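Local coordinates for putative uncharacterized protein (Bacteroides thetaiotaomicron, PDB 2RBK) that probably acts as a magnesium-dependent phosphatase of the haloacid dehalogenase family, its active site here holding a vanadate group that mimics phosphoryl transfer, at residues A[70-75]-A[80-85]; A[40-45]-A[186-191]; A[6-11]-A[213-218]; A[191-196]-A[219-224]; A[87-92]-A[166-171]. All coordinates share one frame; numbering follows the deposited sequence.

Interaction 1: A[70-75]-A[80-85]; sequences GAYCFV and IYKSAI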
# COMPACT_ATOMS: atom_id res chain seq x y z
N GLY A 70 5.52 2.97 -2.04
CA GLY A 70 6.37 4.06 -2.50
C GLY A 70 7.51 3.67 -3.36
O GLY A 70 8.15 4.56 -3.97
N ALA A 71 7.81 2.37 -3.48
CA ALA A 71 8.93 1.90 -4.29
C ALA A 71 8.64 1.89 -5.79
O ALA A 71 9.55 1.67 -6.61
CB ALA A 71 9.38 0.51 -3.86
N TYR A 72 7.40 2.17 -6.22
CA TYR A 72 7.09 2.19 -7.63
C TYR A 72 5.92 3.16 -7.87
O TYR A 72 4.79 2.82 -7.49
CB TYR A 72 6.83 0.80 -8.18
CG TYR A 72 6.80 0.73 -9.67
CD1 TYR A 72 7.99 0.54 -10.35
CD2 TYR A 72 5.61 0.79 -10.35
CE1 TYR A 72 8.01 0.47 -11.72
CE2 TYR A 72 5.64 0.70 -11.73
CZ TYR A 72 6.82 0.54 -12.42
OH TYR A 72 6.82 0.39 -13.80
N CYS A 73 6.19 4.34 -8.41
CA CYS A 73 5.20 5.38 -8.53
C CYS A 73 5.05 5.79 -9.98
O CYS A 73 6.06 5.95 -10.68
CB CYS A 73 5.62 6.59 -7.70
SG CYS A 73 5.83 6.28 -5.93
N PHE A 74 3.80 6.01 -10.43
CA PHE A 74 3.57 6.36 -11.83
C PHE A 74 2.32 7.22 -11.96
O PHE A 74 1.42 7.19 -11.13
CB PHE A 74 3.51 5.12 -12.73
CG PHE A 74 2.51 4.08 -12.29
CD1 PHE A 74 1.21 4.05 -12.80
CD2 PHE A 74 2.86 3.08 -11.37
CE1 PHE A 74 0.31 3.06 -12.39
CE2 PHE A 74 1.98 2.09 -10.99
CZ PHE A 74 0.68 2.08 -11.52
N VAL A 75 2.32 8.00 -13.04
CA VAL A 75 1.24 8.93 -13.37
C VAL A 75 0.92 8.64 -14.84
O VAL A 75 1.75 8.87 -15.72
CB VAL A 75 1.66 10.37 -13.17
CG1 VAL A 75 0.52 11.34 -13.62
CG2 VAL A 75 2.04 10.59 -11.71
N ILE A 80 7.46 7.77 -12.42
CA ILE A 80 8.10 8.97 -11.84
C ILE A 80 9.13 8.66 -10.81
O ILE A 80 9.96 9.54 -10.48
CB ILE A 80 7.05 9.98 -11.35
CG1 ILE A 80 6.28 9.48 -10.12
CG2 ILE A 80 6.13 10.42 -12.47
CD1 ILE A 80 5.47 10.52 -9.44
N TYR A 81 9.13 7.44 -10.25
CA TYR A 81 10.09 7.03 -9.25
C TYR A 81 10.01 5.52 -9.10
O TYR A 81 8.91 4.96 -9.10
CB TYR A 81 9.84 7.68 -7.86
CG TYR A 81 10.76 7.14 -6.81
CD1 TYR A 81 12.12 7.41 -6.79
CD2 TYR A 81 10.28 6.27 -5.84
CE1 TYR A 81 12.96 6.87 -5.85
CE2 TYR A 81 11.12 5.70 -4.91
CZ TYR A 81 12.47 6.00 -4.90
OH TYR A 81 13.33 5.49 -3.97
N LYS A 82 11.15 4.86 -8.94
CA LYS A 82 11.17 3.45 -8.56
C LYS A 82 12.45 3.18 -7.80
O LYS A 82 13.37 4.01 -7.78
CB LYS A 82 11.03 2.53 -9.76
CG LYS A 82 11.97 2.74 -10.93
CD LYS A 82 11.92 1.60 -11.92
CE LYS A 82 13.13 1.51 -12.83
NZ LYS A 82 12.96 0.85 -14.15
N SER A 83 12.48 2.02 -7.18
CA SER A 83 13.64 1.61 -6.43
C SER A 83 13.79 0.09 -6.50
O SER A 83 12.92 -0.60 -6.99
CB SER A 83 13.55 2.04 -4.94
OG SER A 83 12.49 1.36 -4.32
N ALA A 84 14.90 -0.39 -5.98
CA ALA A 84 15.17 -1.82 -5.91
C ALA A 84 15.92 -2.08 -4.61
O ALA A 84 16.69 -1.26 -4.11
CB ALA A 84 15.95 -2.30 -7.08
N ILE A 85 15.72 -3.28 -4.06
CA ILE A 85 16.33 -3.69 -2.81
C ILE A 85 17.76 -4.13 -3.03
O ILE A 85 18.04 -4.87 -3.98
CB ILE A 85 15.47 -4.83 -2.20
CG1 ILE A 85 14.06 -4.34 -1.88
CG2 ILE A 85 16.14 -5.40 -0.97
CD1 ILE A 85 13.11 -5.44 -1.52
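A classic beta bulge marks the hairpin of strands 72-75 and 78-82: two residues, I80 and Y81, sit opposite the single residue C73. The C73 carbonyl accepts twice, from I80 N with I80 N–C73 O at 2.9 Å and, weakly, from Y81 N at 3.4 Å from C73 O. The return bond, C73 N to Y81 O, is also 2.9 Å and nearly straight (170°). Farther along, A71 O takes a weak bond from S83 N and a CA-H...O contact from K82, with K82 CA 3.1 Å from A71 O.

Y72 and K82 form the next, non-hydrogen-bonded pair. Their side chains run side by side in the same direction, Y72 CD1 3.7 Å from K82 CB, and both polar ends go to E109. On the face that carries C73 and Y81, C73 CB packs against I80 CG1 at 3.8 Å. The Y81 ring, its CG swung trans to the backbone N (chi1 174°), presents an edge to G70 O, which lies in the ring plane 3.3 Å from Y81 CD2. Y81 OH and S83 OG both bond to D186. The whole is an antiparallel beta hairpin whose second, bulged strand is outermost on this side of the mixed sheet.

Interaction 2: A[40-45]-A[186-191]; sequences FIATGR and DTKQKG. With VN4 (oxido(dioxo)vanadium), chain C.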
# COMPACT_ATOMS: atom_id res chain seq x y z
N PHE A 40 -5.12 10.09 -5.70
CA PHE A 40 -4.01 9.16 -5.85
C PHE A 40 -4.24 7.96 -4.98
O PHE A 40 -4.76 8.01 -3.85
CB PHE A 40 -2.71 9.83 -5.42
CG PHE A 40 -2.42 11.06 -6.24
CD1 PHE A 40 -2.56 12.33 -5.72
CD2 PHE A 40 -2.05 10.90 -7.57
CE1 PHE A 40 -2.29 13.43 -6.55
CE2 PHE A 40 -1.80 11.99 -8.39
CZ PHE A 40 -1.95 13.27 -7.88
N ILE A 41 -3.81 6.81 -5.49
CA ILE A 41 -3.73 5.56 -4.75
C ILE A 41 -2.40 5.46 -4.07
O ILE A 41 -1.38 5.83 -4.68
CB ILE A 41 -3.96 4.39 -5.72
CG1 ILE A 41 -5.37 4.47 -6.35
CG2 ILE A 41 -3.70 3.04 -5.07
CD1 ILE A 41 -6.49 4.42 -5.34
N ALA A 42 -2.36 5.00 -2.82
CA ALA A 42 -1.11 4.81 -2.08
C ALA A 42 -1.23 3.47 -1.39
O ALA A 42 -1.83 3.36 -0.32
CB ALA A 42 -0.84 5.96 -1.14
N THR A 43 -0.61 2.43 -2.00
CA THR A 43 -0.81 1.05 -1.59
C THR A 43 0.50 0.30 -1.48
O THR A 43 1.47 0.55 -2.17
CB THR A 43 -1.79 0.37 -2.57
OG1 THR A 43 -2.07 -0.97 -2.16
CG2 THR A 43 -1.23 0.29 -3.99
N GLY A 44 0.48 -0.73 -0.59
CA GLY A 44 1.47 -1.74 -0.56
C GLY A 44 1.38 -2.71 -1.70
O GLY A 44 2.32 -3.44 -2.04
N ARG A 45 0.22 -2.83 -2.36
CA ARG A 45 0.11 -3.74 -3.47
C ARG A 45 0.96 -3.28 -4.64
O ARG A 45 1.00 -2.09 -4.96
CB ARG A 45 -1.33 -3.81 -3.96
CG ARG A 45 -2.33 -4.43 -3.06
CD ARG A 45 -3.72 -4.47 -3.64
NE ARG A 45 -4.69 -5.10 -2.74
CZ ARG A 45 -5.43 -6.16 -3.02
NH1 ARG A 45 -5.35 -6.80 -4.20
NH2 ARG A 45 -6.26 -6.58 -2.08
N ASP A 186 11.81 4.01 1.29
CA ASP A 186 10.63 3.80 0.47
C ASP A 186 9.45 3.38 1.31
O ASP A 186 9.25 2.22 1.62
CB ASP A 186 10.94 2.80 -0.63
CG ASP A 186 12.00 3.40 -1.56
OD1 ASP A 186 12.00 4.64 -1.76
OD2 ASP A 186 12.85 2.61 -2.00
N THR A 187 8.66 4.38 1.70
CA THR A 187 7.38 4.25 2.36
C THR A 187 6.36 5.10 1.63
O THR A 187 6.74 5.87 0.73
CB THR A 187 7.37 4.67 3.86
OG1 THR A 187 7.43 6.06 3.93
CG2 THR A 187 8.57 4.07 4.59
N LYS A 188 5.11 5.02 2.01
CA LYS A 188 4.13 5.86 1.30
C LYS A 188 4.43 7.34 1.40
O LYS A 188 3.99 8.10 0.52
CB LYS A 188 2.73 5.51 1.77
CG LYS A 188 2.27 4.12 1.41
CD LYS A 188 0.94 3.78 1.96
CE LYS A 188 0.59 2.30 1.74
NZ LYS A 188 -0.83 1.98 2.07
N GLN A 189 5.10 7.78 2.45
CA GLN A 189 5.53 9.19 2.55
C GLN A 189 6.38 9.61 1.37
O GLN A 189 6.25 10.72 0.83
CB GLN A 189 6.29 9.44 3.86
CG GLN A 189 7.28 10.54 3.99
CD GLN A 189 7.80 10.75 5.37
OE1 GLN A 189 7.44 10.00 6.29
NE2 GLN A 189 8.60 11.81 5.60
N LYS A 190 7.36 8.75 0.98
CA LYS A 190 8.17 8.99 -0.22
C LYS A 190 7.29 9.10 -1.43
O LYS A 190 7.50 9.95 -2.31
CB LYS A 190 9.18 7.83 -0.40
CG LYS A 190 9.96 7.81 -1.71
CD LYS A 190 10.81 8.99 -1.93
CE LYS A 190 11.86 8.70 -3.03
NZ LYS A 190 12.69 9.91 -3.37
N GLY A 191 6.28 8.22 -1.53
CA GLY A 191 5.36 8.28 -2.65
C GLY A 191 4.65 9.64 -2.73
O GLY A 191 4.54 10.20 -3.82
V VN4 C . -3.06 -0.92 1.44
O1 VN4 C . -3.82 -0.80 -0.04
O2 VN4 C . -3.93 -1.54 2.84
O3 VN4 C . -1.24 -1.08 1.67
O HOH W 1 -2.68 -2.86 0.65
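K188 turns its CG trans to the carbonyl carbon (chi1 -67°) and then runs fully extended, which carries NZ from the first turn of helix 188-199 across to A42 at the end of strand 38-42. T43 sets its OG1 trans to its own backbone N (chi1 -177°), and that places the hydroxyl beside the vanadium group.

NZ of K188 is held by several acceptors. It donates to A42 O at 2.9 Å, coming from above the carbonyl plane, 37° out of it, and to VN4 O3 at 3.1 Å; a salt bridge to D215 adds a third partner. The same O3 receives the backbone of G44, with G44 N 2.9 Å from VN4 O3. A side chain at G44 would crowd that oxygen. T43 OG1 donates to VN4 O1 at 2.8 Å and accepts from R45 N at 3.0 Å, an ST turn that fixes the hydroxyl. Threonine at a strand end and lysine opposite it are the usual second and third HAD motifs, here gripping a phosphoryl mimic.

Behind the polar ends, A42 CB rests 4.2 Å from K188 CD. T187 caps the helix through a weak bond from Q189 N to T187 OG1. The lysine stem spans from the start of helix 188-199 to the end of strand 38-42, with M218 of helix 216-221 against both it and A42.

Interaction 3: A[6-11]-A[213-218]; sequences FFDIDG and GNDISM. With MG (magnesium ion), chain B; VN4 (oxido(dioxo)vanadium), chain C.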
# COMPACT_ATOMS: atom_id res chain seq x y z
N PHE A 6 -4.64 11.15 -1.00
CA PHE A 6 -3.91 9.92 -1.08
C PHE A 6 -4.64 8.83 -0.31
O PHE A 6 -4.78 8.95 0.90
CB PHE A 6 -2.50 10.07 -0.48
CG PHE A 6 -1.68 11.06 -1.28
CD1 PHE A 6 -1.64 12.42 -1.00
CD2 PHE A 6 -0.94 10.60 -2.38
CE1 PHE A 6 -0.91 13.29 -1.77
CE2 PHE A 6 -0.22 11.48 -3.17
CZ PHE A 6 -0.19 12.82 -2.84
N PHE A 7 -5.10 7.82 -1.03
CA PHE A 7 -5.92 6.75 -0.44
C PHE A 7 -5.17 5.42 -0.44
O PHE A 7 -4.83 4.89 -1.49
CB PHE A 7 -7.19 6.54 -1.23
CG PHE A 7 -8.14 7.70 -1.20
CD1 PHE A 7 -8.18 8.63 -2.22
CD2 PHE A 7 -9.01 7.88 -0.12
CE1 PHE A 7 -9.07 9.69 -2.19
CE2 PHE A 7 -9.88 8.96 -0.10
CZ PHE A 7 -9.92 9.86 -1.13
N ASP A 8 -5.03 4.84 0.76
CA ASP A 8 -4.78 3.41 0.84
C ASP A 8 -5.94 2.66 0.21
O ASP A 8 -7.06 3.16 0.13
CB ASP A 8 -4.64 3.03 2.31
CG ASP A 8 -4.45 1.59 2.57
OD1 ASP A 8 -5.19 1.04 3.42
OD2 ASP A 8 -3.55 0.98 1.93
N ILE A 9 -5.67 1.42 -0.24
CA ILE A 9 -6.75 0.62 -0.82
C ILE A 9 -7.38 -0.26 0.29
O ILE A 9 -8.55 -0.05 0.65
CB ILE A 9 -6.30 -0.29 -1.98
CG1 ILE A 9 -5.69 0.52 -3.11
CG2 ILE A 9 -7.46 -1.13 -2.43
CD1 ILE A 9 -5.05 -0.36 -4.18
N ASP A 10 -6.67 -1.24 0.77
CA ASP A 10 -7.30 -2.29 1.59
C ASP A 10 -7.66 -1.76 2.98
O ASP A 10 -6.82 -1.30 3.73
CB ASP A 10 -6.38 -3.48 1.66
CG ASP A 10 -6.15 -4.05 0.29
OD1 ASP A 10 -7.11 -4.61 -0.26
OD2 ASP A 10 -5.03 -3.87 -0.25
N GLY A 11 -8.93 -1.80 3.34
CA GLY A 11 -9.46 -1.29 4.57
C GLY A 11 -9.72 0.19 4.56
O GLY A 11 -10.17 0.73 5.58
N GLY A 213 -0.75 -0.05 9.72
CA GLY A 213 0.55 0.40 10.14
C GLY A 213 1.40 0.96 9.00
O GLY A 213 2.17 1.90 9.28
N ASN A 214 1.27 0.46 7.80
CA ASN A 214 2.05 0.97 6.69
C ASN A 214 1.54 2.31 6.14
O ASN A 214 2.11 2.83 5.20
CB ASN A 214 2.18 -0.04 5.54
CG ASN A 214 0.89 -0.29 4.75
OD1 ASN A 214 -0.18 -0.17 5.36
ND2 ASN A 214 0.97 -0.71 3.49
N ASP A 215 0.47 2.86 6.79
CA ASP A 215 -0.02 4.16 6.48
C ASP A 215 0.47 5.21 7.47
O ASP A 215 0.24 6.40 7.24
CB ASP A 215 -1.56 4.16 6.50
CG ASP A 215 -2.15 3.20 5.50
OD1 ASP A 215 -1.61 3.24 4.34
OD2 ASP A 215 -3.11 2.50 5.82
N ILE A 216 1.07 4.80 8.58
CA ILE A 216 1.40 5.77 9.62
C ILE A 216 2.30 6.87 9.08
O ILE A 216 2.08 8.05 9.39
CB ILE A 216 1.99 5.03 10.85
CG1 ILE A 216 0.87 4.33 11.58
CG2 ILE A 216 2.79 5.95 11.74
CD1 ILE A 216 1.33 3.37 12.71
N SER A 217 3.33 6.52 8.29
CA SER A 217 4.23 7.60 7.84
C SER A 217 3.47 8.57 6.96
O SER A 217 3.71 9.80 7.07
CB SER A 217 5.47 7.09 7.19
OG SER A 217 5.22 6.39 6.00
N MET A 218 2.57 8.14 6.09
CA MET A 218 1.82 9.12 5.28
C MET A 218 0.74 9.85 6.06
O MET A 218 0.40 10.98 5.66
CB MET A 218 1.26 8.52 3.98
CG MET A 218 0.07 7.60 4.09
SD MET A 218 -0.65 7.37 2.46
CE MET A 218 -2.07 6.34 2.88
MG MG B . -4.93 -0.73 4.44
V VN4 C . -3.06 -0.92 1.44
O1 VN4 C . -3.82 -0.80 -0.04
O2 VN4 C . -3.93 -1.54 2.84
O3 VN4 C . -1.24 -1.08 1.67
O HOH W 2 -3.12 -0.04 5.21
O HOH W 3 -5.01 -2.45 5.60
O HOH W 1 -2.68 -2.86 0.65
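D8 and D215 meet carboxylate to carboxylate, two acceptors 3.5 Å apart at D8 OD1 and D215 OD2, linked through magnesium and its water, with no hydrogen bond between them.

Metal bonds come first. D8 CG lies anti to the backbone N (chi1 177°), which carries the carboxylate to two metal centres: OD1, also hydrogen-bonded to T12 OG1, binds magnesium at 2.1 Å, while OD2 stands 2.0 Å from VN4 V. Water 1 binds the vanadium almost directly opposite D8 OD2, and the three oxygens lie between them, the trigonal bipyramid expected for phosphoryl transfer. Magnesium also takes D10 O, VN4 O2, waters 2 and 3, and D211.

Hydrogen bonds follow. I9 N and D10 N donate to VN4 O1, and N214 ND2 donates to VN4 O3 at 2.9 Å (164°). Water 2 donates to N214 OD1 and, at 2.6 Å, to D215 OD2, which makes D215 a second-shell ligand; its OD1 pairs with K188. Replacing D215 by leucine is likely to cost K188 its carboxylate partner and leave water 2, short of one acceptor, less firmly oriented.

M218 supplies the van der Waals contacts: its CE is 3.9 Å from D8 N, and its SD packs on F6 CB at 4.4 Å.

All this sits at the C-terminal end of strand 4-7, between strands 38-42 and 206-210, beside helices 216-221 and 188-199.

Interaction 4: A[191-196]-A[219-224]; sequences GIDEII and LRHAAI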
# COMPACT_ATOMS: atom_id res chain seq x y z
N GLY A 191 6.28 8.22 -1.53
CA GLY A 191 5.36 8.28 -2.65
C GLY A 191 4.65 9.64 -2.73
O GLY A 191 4.54 10.20 -3.82
N ILE A 192 4.18 10.14 -1.59
CA ILE A 192 3.55 11.45 -1.60
C ILE A 192 4.49 12.49 -2.15
O ILE A 192 4.15 13.30 -2.99
CB ILE A 192 3.04 11.85 -0.18
CG1 ILE A 192 1.82 11.01 0.16
CG2 ILE A 192 2.77 13.34 -0.13
CD1 ILE A 192 1.19 11.30 1.52
N ASP A 193 5.74 12.47 -1.66
CA ASP A 193 6.72 13.47 -2.10
C ASP A 193 6.92 13.41 -3.60
O ASP A 193 7.02 14.44 -4.25
CB ASP A 193 8.04 13.24 -1.39
CG ASP A 193 8.02 13.60 0.08
OD1 ASP A 193 7.07 14.33 0.49
OD2 ASP A 193 8.97 13.15 0.76
N GLU A 194 6.99 12.21 -4.16
CA GLU A 194 7.22 12.06 -5.61
C GLU A 194 6.02 12.54 -6.41
O GLU A 194 6.17 13.25 -7.40
CB GLU A 194 7.59 10.61 -5.93
CG GLU A 194 8.94 10.22 -5.33
CD GLU A 194 10.10 10.99 -5.91
OE1 GLU A 194 10.01 11.38 -7.10
OE2 GLU A 194 11.10 11.20 -5.19
N ILE A 195 4.82 12.18 -5.98
CA ILE A 195 3.63 12.61 -6.69
C ILE A 195 3.50 14.14 -6.66
O ILE A 195 3.25 14.76 -7.68
CB ILE A 195 2.38 11.96 -6.11
CG1 ILE A 195 2.32 10.43 -6.44
CG2 ILE A 195 1.09 12.68 -6.50
CD1 ILE A 195 1.96 10.11 -7.88
N ILE A 196 3.66 14.74 -5.48
CA ILE A 196 3.42 16.18 -5.41
C ILE A 196 4.53 16.93 -6.18
O ILE A 196 4.21 17.98 -6.74
CB ILE A 196 3.21 16.70 -3.98
CG1 ILE A 196 4.45 16.67 -3.13
CG2 ILE A 196 2.01 16.00 -3.37
CD1 ILE A 196 4.21 17.15 -1.70
N LEU A 219 0.18 9.26 7.10
CA LEU A 219 -0.78 9.95 7.98
C LEU A 219 -0.08 11.11 8.70
O LEU A 219 -0.68 12.16 8.88
CB LEU A 219 -1.41 8.98 8.96
CG LEU A 219 -2.38 7.99 8.33
CD1 LEU A 219 -2.79 6.87 9.26
CD2 LEU A 219 -3.64 8.67 7.83
N ARG A 220 1.16 10.89 9.13
CA ARG A 220 1.92 11.92 9.81
C ARG A 220 2.42 12.96 8.81
O ARG A 220 2.51 14.15 9.13
CB ARG A 220 3.06 11.28 10.61
CG ARG A 220 2.58 10.52 11.83
CD ARG A 220 3.69 10.18 12.82
NE ARG A 220 3.18 9.41 13.95
CZ ARG A 220 2.49 9.80 15.01
NH1 ARG A 220 2.20 11.11 15.10
NH2 ARG A 220 2.09 8.96 15.95
N HIS A 221 2.82 12.54 7.60
CA HIS A 221 3.49 13.41 6.65
C HIS A 221 2.56 14.31 5.89
O HIS A 221 2.90 15.50 5.63
CB HIS A 221 4.29 12.54 5.69
CG HIS A 221 5.19 13.30 4.73
ND1 HIS A 221 6.19 14.12 5.19
CD2 HIS A 221 5.22 13.26 3.36
CE1 HIS A 221 6.80 14.58 4.09
NE2 HIS A 221 6.26 14.08 3.02
N ALA A 222 1.41 13.82 5.47
CA ALA A 222 0.43 14.66 4.80
C ALA A 222 -0.00 15.80 5.72
O ALA A 222 0.07 15.70 6.95
CB ALA A 222 -0.77 13.84 4.37
N ALA A 223 -0.48 16.91 5.14
CA ALA A 223 -0.95 18.00 5.97
C ALA A 223 -2.06 17.56 6.91
O ALA A 223 -2.12 17.98 8.09
CB ALA A 223 -1.34 19.21 5.13
N ILE A 224 -2.97 16.75 6.39
CA ILE A 224 -4.10 16.21 7.14
C ILE A 224 -4.10 14.72 6.92
O ILE A 224 -4.20 14.28 5.75
CB ILE A 224 -5.42 16.84 6.75
CG1 ILE A 224 -5.43 18.36 6.97
CG2 ILE A 224 -6.57 16.14 7.49
CD1 ILE A 224 -6.58 19.09 6.33
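H221 and D193 cross at about a right angle, the imidazole and carboxylate planes turned 72° apart. The ring meets the acid with its edge: NE2 donates to D193 OD1 at 2.7 Å, nearly straight and in the ring plane. Seen from the aspartate, the donor arrives on the syn side of OD1 but 26° out of the carboxylate plane. H221 reaches this position with its CG trans to the backbone N (chi1 -173°), which throws the ring from the last turn of helix 216-221 toward helix 188-199. A short bond to a carboxylate would be expected to stabilise a protonated imidazole, though the geometry calls only for a proton on NE2 and leaves the charge of the ring open.

Beside this polar link lies the apolar half of the contact. I192 points at the other segment; its CG2 lies 4.3 Å from H221 CD2, oblique to the ring, and its CD1 is 4.3 Å from A222 CB. A222 is the first residue to leave helical geometry, so I192 packs just where helix 216-221 ends. In another model of this protein A222 and L219 belong to a second magnesium site, which is not occupied here.

L203 touches both I192 and H221. I192 also rests on F6 of strand 4-7, and A222 on T206 and S208 of strand 206-210, so the two helices are joined where they lie against the neighbouring central strands.

Interaction 5: A[87-92]-A[166-171]; sequences QEEVKA and IPTCEI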
# COMPACT_ATOMS: atom_id res chain seq x y z
N GLN A 87 20.86 -6.31 -3.28
CA GLN A 87 20.78 -7.74 -3.55
C GLN A 87 21.16 -8.56 -2.32
O GLN A 87 20.60 -9.65 -2.11
CB GLN A 87 21.67 -8.13 -4.70
CG GLN A 87 21.12 -9.43 -5.34
CD GLN A 87 19.82 -9.19 -6.04
OE1 GLN A 87 19.57 -8.07 -6.54
NE2 GLN A 87 18.94 -10.15 -6.11
N GLU A 88 22.09 -8.11 -1.50
CA GLU A 88 22.43 -8.88 -0.31
C GLU A 88 21.21 -9.09 0.57
O GLU A 88 21.08 -10.13 1.26
CB GLU A 88 23.52 -8.16 0.48
CG GLU A 88 24.89 -8.29 0.02
CD GLU A 88 25.99 -7.72 0.86
OE1 GLU A 88 25.75 -7.25 1.99
OE2 GLU A 88 27.14 -7.68 0.35
N GLU A 89 20.36 -8.09 0.65
CA GLU A 89 19.18 -8.16 1.53
C GLU A 89 18.10 -9.02 0.90
O GLU A 89 17.38 -9.73 1.62
CB GLU A 89 18.74 -6.74 1.87
CG GLU A 89 19.83 -6.00 2.62
CD GLU A 89 19.50 -4.65 3.22
OE1 GLU A 89 18.52 -4.48 3.89
OE2 GLU A 89 20.36 -3.75 3.02
N VAL A 90 17.96 -9.01 -0.42
CA VAL A 90 17.08 -9.96 -1.09
C VAL A 90 17.50 -11.40 -0.78
O VAL A 90 16.71 -12.24 -0.39
CB VAL A 90 17.08 -9.74 -2.63
CG1 VAL A 90 16.25 -10.81 -3.34
CG2 VAL A 90 16.57 -8.35 -2.97
N LYS A 91 18.80 -11.65 -0.94
CA LYS A 91 19.33 -13.01 -0.71
C LYS A 91 19.15 -13.41 0.74
O LYS A 91 18.80 -14.57 1.02
CB LYS A 91 20.80 -13.09 -1.11
CG LYS A 91 21.08 -12.95 -2.60
CD LYS A 91 22.52 -13.10 -2.98
CE LYS A 91 22.86 -12.93 -4.43
NZ LYS A 91 22.05 -13.57 -5.50
N ALA A 92 19.35 -12.48 1.68
CA ALA A 92 19.21 -12.83 3.10
C ALA A 92 17.78 -13.12 3.47
O ALA A 92 17.50 -14.06 4.23
CB ALA A 92 19.79 -11.73 3.97
N ILE A 166 18.46 -7.54 7.09
CA ILE A 166 17.89 -6.57 6.12
C ILE A 166 18.13 -5.15 6.67
O ILE A 166 17.15 -4.41 6.90
CB ILE A 166 16.41 -6.85 5.73
CG1 ILE A 166 15.49 -6.99 6.91
CG2 ILE A 166 16.37 -8.13 4.86
CD1 ILE A 166 13.95 -6.84 6.64
N PRO A 167 19.39 -4.76 6.90
CA PRO A 167 19.68 -3.58 7.67
C PRO A 167 19.33 -2.24 7.08
O PRO A 167 19.34 -1.25 7.85
CB PRO A 167 21.19 -3.62 7.86
CG PRO A 167 21.65 -4.32 6.62
CD PRO A 167 20.64 -5.44 6.50
N THR A 168 19.02 -2.17 5.82
CA THR A 168 18.69 -0.88 5.22
C THR A 168 17.26 -0.80 4.72
O THR A 168 16.82 0.25 4.32
CB THR A 168 19.67 -0.46 4.10
OG1 THR A 168 19.50 -1.27 2.97
CG2 THR A 168 21.13 -0.43 4.58
N CYS A 169 16.51 -1.86 4.74
CA CYS A 169 15.16 -1.89 4.19
C CYS A 169 14.14 -1.30 5.16
O CYS A 169 14.27 -1.33 6.37
CB CYS A 169 14.73 -3.29 3.82
SG CYS A 169 15.56 -4.06 2.47
N GLU A 170 13.06 -0.82 4.58
CA GLU A 170 11.85 -0.49 5.28
C GLU A 170 10.96 -1.69 5.36
O GLU A 170 10.92 -2.52 4.44
CB GLU A 170 11.10 0.59 4.52
CG GLU A 170 11.88 1.86 4.31
CD GLU A 170 12.47 2.55 5.52
OE1 GLU A 170 11.90 2.46 6.61
OE2 GLU A 170 13.54 3.22 5.35
N ILE A 171 10.21 -1.83 6.44
CA ILE A 171 9.32 -2.93 6.66
C ILE A 171 8.00 -2.38 7.14
O ILE A 171 8.00 -1.62 8.13
CB ILE A 171 9.85 -3.97 7.65
CG1 ILE A 171 11.29 -4.39 7.41
CG2 ILE A 171 8.86 -5.13 7.60
CD1 ILE A 171 11.93 -4.85 8.70
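E89 reaches from the first turn of helix 87-100 into a type I beta turn running from I166 to C169, and its carboxylate serves as acceptor for the turn. The two oxygens divide the work at T168. OE2 accepts from the side-chain hydroxyl, while OE1 accepts from the backbone, with T168 N 3.1 Å from E89 OE1 and the angle at the hydrogen 165°. The place of OE1 is less certain, because it lies too near the I166 carbonyl carbon in the model. P167 N, though 3.1 Å from E89 OE1, has no hydrogen to offer. Within the turn itself, C169 N gives only a weak bond to I166 O, at 3.4 Å.

The glutamate gets there by a nearly straight chain: CG trans to the carbonyl carbon (chi1 -62°), then extended. On the way its stem is packed by apolar atoms. P167 CD lies 4.0 Å from E89 CG, and I166 CG2 is 4.1 Å from E89 CB. E89 is buried, and the bonds from T168 probably help to offset the cost of burying the carboxylate. Cutting E89 back to alanine is likely to leave the T168 hydroxyl, and probably its backbone N, without this acceptor and to open a gap beside I166 and P167.

The contact lies away from the metal site and ties helix 87-100 to the turn leading into strand 170-172, in the part of the chain consistent with the cap of this family. T168 OG1 donates to E89 OE2 at 2.6 Å, on the syn side and 28° out of the carboxylate plane.

Interactions 2 and 3 form the active site, centres 8 Å apart, on neighbouring strands of one mixed sheet and sharing the vanadium group. Interaction 4 backs them along the middle of helix 188-199 and the end of helix 216-221; interaction 1, at the sheet's hairpin edge, touches helix 188-199 and the residues before it. Interaction 5 is the most distant, about 22 Å between centres from interaction 3 and 25 Å from interaction 4, yet it touches interactions 1 and 2. Along the chain, interactions 1 and 5 nest inside interaction 2, itself inside interaction 3; interaction 4 follows interaction 2 in series, its segments alternating with those of interaction 3. Distant segments thus converge on one site, the presumed cap inserted between them.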